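Local coordinates for protein DOA1 (Saccharomyces cerevisiae, PDB 3ODT) that probably binds ubiquitin through its WD40 beta-propeller domain and helps regulate the turnover of F-box proteins, at residues A[218-230]-A[241-255]. Sequence-based numbering, arbitrary orientation.
Sequences LRTYEGHESFVYC and SCGEDRTVRIWSKEN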
loop_
_atom_site.group_PDB
_atom_site.type_symbol
_atom_site.label_atom_id
_atom_site.label_comp_id
_atom_site.label_asym_id
_atom_site.label_seq_id
_atom_site.Cartn_x
_atom_site.Cartn_y
_atom_site.Cartn_z
ATOM N N LEU A 218 12.815 3.870 17.465
ATOM C CA LEU A 218 12.621 5.197 18.039
ATOM C C LEU A 218 11.271 5.338 18.712
ATOM O O LEU A 218 11.109 6.141 19.637
ATOM C CB LEU A 218 12.761 6.270 16.962
ATOM C CG LEU A 218 14.119 6.257 16.258
ATOM C CD1 LEU A 218 14.201 7.317 15.207
ATOM C CD2 LEU A 218 15.202 6.464 17.305
ATOM N N ARG A 219 10.283 4.595 18.234
ATOM C CA ARG A 219 8.946 4.698 18.782
ATOM C C ARG A 219 8.165 3.487 18.376
ATOM O O ARG A 219 8.333 2.979 17.269
ATOM C CB ARG A 219 8.259 5.961 18.257
ATOM C CG ARG A 219 6.908 6.294 18.943
ATOM C CD ARG A 219 6.523 7.798 18.815
ATOM N NE ARG A 219 7.502 8.656 19.478
ATOM C CZ ARG A 219 8.436 9.374 18.845
ATOM N NH1 ARG A 219 8.482 9.386 17.524
ATOM N NH2 ARG A 219 9.324 10.098 19.522
ATOM N N THR A 220 7.302 3.036 19.273
ATOM C CA THR A 220 6.390 1.940 19.012
ATOM C C THR A 220 4.951 2.468 19.177
ATOM O O THR A 220 4.643 3.176 20.134
ATOM C CB THR A 220 6.653 0.771 19.969
ATOM O OG1 THR A 220 7.988 0.293 19.792
ATOM C CG2 THR A 220 5.721 -0.356 19.699
ATOM N N TYR A 221 4.101 2.132 18.215
ATOM C CA TYR A 221 2.700 2.562 18.218
ATOM C C TYR A 221 1.833 1.341 18.453
ATOM O O TYR A 221 1.655 0.506 17.559
ATOM C CB TYR A 221 2.352 3.251 16.888
ATOM C CG TYR A 221 3.369 4.306 16.452
ATOM C CD1 TYR A 221 4.528 3.943 15.760
ATOM C CD2 TYR A 221 3.159 5.665 16.705
ATOM C CE1 TYR A 221 5.473 4.876 15.371
ATOM C CE2 TYR A 221 4.112 6.621 16.320
ATOM C CZ TYR A 221 5.251 6.208 15.641
ATOM O OH TYR A 221 6.150 7.139 15.212
ATOM N N GLU A 222 1.364 1.222 19.686
ATOM C CA GLU A 222 0.649 0.048 20.171
ATOM C C GLU A 222 -0.851 0.283 20.254
ATOM O O GLU A 222 -1.309 1.318 20.736
ATOM C CB GLU A 222 1.170 -0.304 21.573
ATOM C CG GLU A 222 0.546 -1.538 22.202
ATOM C CD GLU A 222 1.420 -2.130 23.305
ATOM O OE1 GLU A 222 2.269 -1.388 23.858
ATOM O OE2 GLU A 222 1.271 -3.338 23.607
ATOM N N GLY A 223 -1.626 -0.695 19.799
ATOM C CA GLY A 223 -3.072 -0.633 19.972
ATOM C C GLY A 223 -3.843 -1.580 19.061
ATOM O O GLY A 223 -4.875 -2.093 19.463
ATOM N N HIS A 224 -3.370 -1.828 17.849
ATOM C CA HIS A 224 -4.057 -2.808 17.014
ATOM C C HIS A 224 -4.134 -4.143 17.735
ATOM O O HIS A 224 -3.178 -4.568 18.386
ATOM C CB HIS A 224 -3.361 -2.999 15.678
ATOM C CG HIS A 224 -3.716 -1.984 14.657
ATOM N ND1 HIS A 224 -4.949 -1.959 14.051
ATOM C CD2 HIS A 224 -2.998 -0.977 14.110
ATOM C CE1 HIS A 224 -4.980 -0.963 13.177
ATOM N NE2 HIS A 224 -3.798 -0.369 13.178
ATOM N N GLU A 225 -5.277 -4.810 17.589
ATOM C CA GLU A 225 -5.531 -6.036 18.331
ATOM C C GLU A 225 -5.263 -7.283 17.516
ATOM O O GLU A 225 -5.396 -8.410 18.037
ATOM C CB GLU A 225 -6.970 -6.078 18.845
ATOM C CG GLU A 225 -7.352 -4.833 19.627
ATOM C CD GLU A 225 -8.841 -4.564 19.599
ATOM O OE1 GLU A 225 -9.367 -4.159 18.529
ATOM O OE2 GLU A 225 -9.480 -4.765 20.650
ATOM N N SER A 226 -4.882 -7.095 16.259
ATOM C CA SER A 226 -4.537 -8.206 15.383
ATOM C C SER A 226 -3.398 -7.790 14.465
ATOM O O SER A 226 -2.615 -6.899 14.794
ATOM C CB SER A 226 -5.751 -8.638 14.559
ATOM O OG SER A 226 -5.599 -9.965 14.087
ATOM N N PHE A 227 -3.309 -8.437 13.308
ATOM C CA PHE A 227 -2.295 -8.101 12.334
ATOM C C PHE A 227 -2.479 -6.677 11.808
ATOM O O PHE A 227 -3.621 -6.216 11.587
ATOM C CB PHE A 227 -2.359 -9.031 11.126
ATOM C CG PHE A 227 -2.420 -10.460 11.466
ATOM C CD1 PHE A 227 -1.762 -10.958 12.567
ATOM C CD2 PHE A 227 -3.192 -11.306 10.716
ATOM C CE1 PHE A 227 -1.828 -12.285 12.885
ATOM C CE2 PHE A 227 -3.269 -12.648 11.042
ATOM C CZ PHE A 227 -2.587 -13.125 12.128
ATOM N N VAL A 228 -1.359 -6.012 11.550
ATOM C CA VAL A 228 -1.390 -4.716 10.896
ATOM C C VAL A 228 -0.960 -4.925 9.447
ATOM O O VAL A 228 0.160 -5.381 9.190
ATOM C CB VAL A 228 -0.520 -3.665 11.594
ATOM C CG1 VAL A 228 -0.789 -2.302 10.992
ATOM C CG2 VAL A 228 -0.759 -3.656 13.095
ATOM N N TYR A 229 -1.847 -4.596 8.498
ATOM C CA TYR A 229 -1.598 -4.890 7.090
ATOM C C TYR A 229 -1.013 -3.746 6.279
ATOM O O TYR A 229 -0.325 -3.989 5.291
ATOM C CB TYR A 229 -2.901 -5.305 6.417
ATOM C CG TYR A 229 -3.519 -6.585 6.935
ATOM C CD1 TYR A 229 -2.747 -7.723 7.157
ATOM C CD2 TYR A 229 -4.863 -6.660 7.212
ATOM C CE1 TYR A 229 -3.307 -8.893 7.621
ATOM C CE2 TYR A 229 -5.443 -7.849 7.649
ATOM C CZ TYR A 229 -4.650 -8.943 7.871
ATOM O OH TYR A 229 -5.207 -10.098 8.305
ATOM N N CYS A 230 -1.296 -2.495 6.667
ATOM C CA CYS A 230 -0.928 -1.385 5.799
ATOM C C CYS A 230 -0.702 -0.173 6.664
ATOM O O CYS A 230 -1.385 -0.020 7.680
ATOM C CB CYS A 230 -2.063 -1.105 4.797
ATOM S SG CYS A 230 -1.621 0.117 3.522
ATOM N N SER A 241 -2.928 3.667 9.707
ATOM C CA SER A 241 -2.740 2.229 9.655
ATOM C C SER A 241 -4.084 1.520 9.599
ATOM O O SER A 241 -5.118 2.104 9.958
ATOM C CB SER A 241 -1.987 1.750 10.892
ATOM O OG SER A 241 -2.735 1.946 12.100
ATOM N N CYS A 242 -4.065 0.267 9.189
ATOM C CA CYS A 242 -5.255 -0.556 9.218
ATOM C C CYS A 242 -4.898 -2.017 9.326
ATOM O O CYS A 242 -3.775 -2.433 9.019
ATOM C CB CYS A 242 -6.106 -0.318 7.967
ATOM S SG CYS A 242 -5.397 -0.929 6.424
ATOM N N GLY A 243 -5.864 -2.830 9.748
ATOM C CA GLY A 243 -5.595 -4.245 9.832
ATOM C C GLY A 243 -6.766 -5.147 10.176
ATOM O O GLY A 243 -7.941 -4.868 9.924
ATOM N N GLU A 244 -6.386 -6.269 10.748
ATOM C CA GLU A 244 -7.246 -7.392 10.931
ATOM C C GLU A 244 -8.264 -7.185 12.065
ATOM O O GLU A 244 -9.272 -7.888 12.148
ATOM C CB GLU A 244 -6.356 -8.630 11.139
ATOM C CG GLU A 244 -7.088 -9.974 11.276
ATOM C CD GLU A 244 -8.081 -10.244 10.153
ATOM O OE1 GLU A 244 -7.752 -10.005 8.973
ATOM O OE2 GLU A 244 -9.182 -10.740 10.461
ATOM N N ASP A 245 -8.028 -6.184 12.906
ATOM C CA ASP A 245 -8.951 -5.871 14.006
ATOM C C ASP A 245 -10.104 -4.947 13.624
ATOM O O ASP A 245 -10.803 -4.421 14.489
ATOM C CB ASP A 245 -8.201 -5.316 15.195
ATOM C CG ASP A 245 -7.611 -3.931 14.934
ATOM O OD1 ASP A 245 -7.791 -3.432 13.799
ATOM O OD2 ASP A 245 -7.024 -3.348 15.904
ATOM N N ARG A 246 -10.328 -4.806 12.317
ATOM C CA ARG A 246 -11.449 -4.053 11.746
ATOM C C ARG A 246 -11.277 -2.550 11.861
ATOM O O ARG A 246 -12.240 -1.802 11.637
ATOM C CB ARG A 246 -12.802 -4.480 12.342
ATOM C CG ARG A 246 -12.965 -5.989 12.472
ATOM C CD ARG A 246 -14.389 -6.376 12.789
ATOM N NE ARG A 246 -14.840 -6.037 14.138
ATOM C CZ ARG A 246 -15.750 -5.109 14.432
ATOM N NH1 ARG A 246 -16.279 -4.334 13.483
ATOM N NH2 ARG A 246 -16.116 -4.921 15.693
ATOM N N THR A 247 -10.073 -2.104 12.172
ATOM C CA THR A 247 -9.864 -0.690 12.409
ATOM C C THR A 247 -8.926 -0.029 11.386
ATOM O O THR A 247 -8.001 -0.642 10.827
ATOM C CB THR A 247 -9.340 -0.359 13.831
ATOM O OG1 THR A 247 -7.975 -0.757 13.984
ATOM C CG2 THR A 247 -10.249 -0.964 14.922
ATOM N N VAL A 248 -9.192 1.261 11.199
ATOM C CA VAL A 248 -8.273 2.235 10.615
ATOM C C VAL A 248 -7.879 3.140 11.766
ATOM O O VAL A 248 -8.748 3.605 12.512
ATOM C CB VAL A 248 -8.947 3.069 9.501
ATOM C CG1 VAL A 248 -7.987 4.132 8.994
ATOM C CG2 VAL A 248 -9.379 2.146 8.359
ATOM N N ARG A 249 -6.592 3.395 11.928
ATOM C CA ARG A 249 -6.134 4.184 13.055
ATOM C C ARG A 249 -5.267 5.320 12.580
ATOM O O ARG A 249 -4.514 5.171 11.614
ATOM C CB ARG A 249 -5.411 3.327 14.081
ATOM C CG ARG A 249 -6.316 2.270 14.648
ATOM C CD ARG A 249 -5.635 1.436 15.704
ATOM N NE ARG A 249 -6.487 0.326 16.145
ATOM C CZ ARG A 249 -6.725 -0.014 17.397
ATOM N NH1 ARG A 249 -6.262 0.704 18.407
ATOM N NH2 ARG A 249 -7.485 -1.080 17.624
ATOM N N ILE A 250 -5.343 6.443 13.279
ATOM C CA ILE A 250 -4.540 7.601 12.937
ATOM C C ILE A 250 -3.680 7.923 14.141
ATOM O O ILE A 250 -4.207 8.005 15.249
ATOM C CB ILE A 250 -5.425 8.815 12.558
ATOM C CG1 ILE A 250 -6.238 8.499 11.294
ATOM C CG2 ILE A 250 -4.576 10.052 12.280
ATOM C CD1 ILE A 250 -7.676 8.253 11.549
ATOM N N TRP A 251 -2.373 8.090 13.931
ATOM C CA TRP A 251 -1.411 8.289 15.027
ATOM C C TRP A 251 -0.540 9.541 14.812
ATOM O O TRP A 251 -0.197 9.921 13.684
ATOM C CB TRP A 251 -0.433 7.117 15.108
ATOM C CG TRP A 251 -0.996 5.743 14.993
ATOM C CD1 TRP A 251 -1.396 5.131 13.853
ATOM C CD2 TRP A 251 -1.166 4.783 16.047
ATOM N NE1 TRP A 251 -1.807 3.839 14.122
ATOM C CE2 TRP A 251 -1.685 3.608 15.466
ATOM C CE3 TRP A 251 -0.945 4.810 17.428
ATOM C CZ2 TRP A 251 -1.978 2.461 16.215
ATOM C CZ3 TRP A 251 -1.249 3.668 18.178
ATOM C CH2 TRP A 251 -1.748 2.507 17.562
ATOM N N SER A 252 -0.139 10.161 15.912
ATOM C CA SER A 252 0.931 11.121 15.862
ATOM C C SER A 252 2.257 10.386 15.682
ATOM O O SER A 252 2.662 9.606 16.531
ATOM C CB SER A 252 0.998 11.919 17.152
ATOM O OG SER A 252 2.222 12.613 17.214
ATOM N N LYS A 253 2.929 10.631 14.569
ATOM C CA LYS A 253 4.229 10.016 14.336
ATOM C C LYS A 253 5.212 10.523 15.372
ATOM O O LYS A 253 6.005 9.752 15.905
ATOM C CB LYS A 253 4.703 10.330 12.921
ATOM C CG LYS A 253 6.085 9.845 12.600
ATOM C CD LYS A 253 7.082 10.924 12.852
ATOM C CE LYS A 253 8.369 10.682 12.091
ATOM N NZ LYS A 253 9.399 11.615 12.583
ATOM N N GLU A 254 5.130 11.815 15.674
ATOM C CA GLU A 254 6.093 12.462 16.571
ATOM C C GLU A 254 5.965 12.062 18.042
ATOM O O GLU A 254 6.955 12.034 18.760
ATOM C CB GLU A 254 5.966 13.976 16.452
ATOM C CG GLU A 254 6.295 14.499 15.054
ATOM C CD GLU A 254 7.757 14.335 14.678
ATOM O OE1 GLU A 254 8.595 14.107 15.579
ATOM O OE2 GLU A 254 8.069 14.432 13.473
ATOM N N ASN A 255 4.765 11.764 18.523
ATOM C CA ASN A 255 4.637 11.472 19.945
ATOM C C ASN A 255 3.875 10.217 20.327
ATOM O O ASN A 255 3.762 9.911 21.513
ATOM C CB ASN A 255 4.084 12.704 20.685
ATOM C CG ASN A 255 2.620 12.960 20.398
ATOM O OD1 ASN A 255 1.802 12.047 20.388
ATOM N ND2 ASN A 255 2.285 14.229 20.157
#
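The His224 side chain is wedged among Ser241, Asp245, Thr247 and Arg249, and each of its atoms from CB outward meets the 241-255 segment. CB lies 3.7 Å from OD2 of Asp245. CG, anti to the carbonyl carbon (chi1 -83°), swings the ring against 241-255 and itself lies against Asp245 OD2 and Arg249 NE; one ring face comes under Arg249, whose CD sits over its centre in a CH-pi contact. At the ring's edge ND1 gives weak, forked hydrogen bonds to OD1 and OD2 of Asp245. CE1 comes within 3.1 Å of Thr247 OG1, and CD2 lies nearest Ser241 OG, with the Trp251 indole just beyond. The tip, His224 NE2, shares a hydrogen bond of 2.8 Å with Ser241 OG. That hydroxyl also accepts an almost straight bond (178°) from Trp251 NE1 in the plane of the indole. This Asp-His-Ser-Trp chain is the structural tetrad of WD40 repeats; here it ties the loop leading from strand 217-222, the outermost strand of one propeller blade, to the next blade. Asp245 OD2 also accepts a bond from Glu225 N at 2.8 Å and forms a salt bridge with Arg249, so an alanine here would probably leave the His224 ring less firmly oriented and the Glu225 N-H without its acceptor. Farther along, Tyr221 lays CB over the Trp251 six-membered ring and points its edge at the indole face, while its OH donates to Lys253 O at 2.7 Å, on a lone pair in the carbonyl plane.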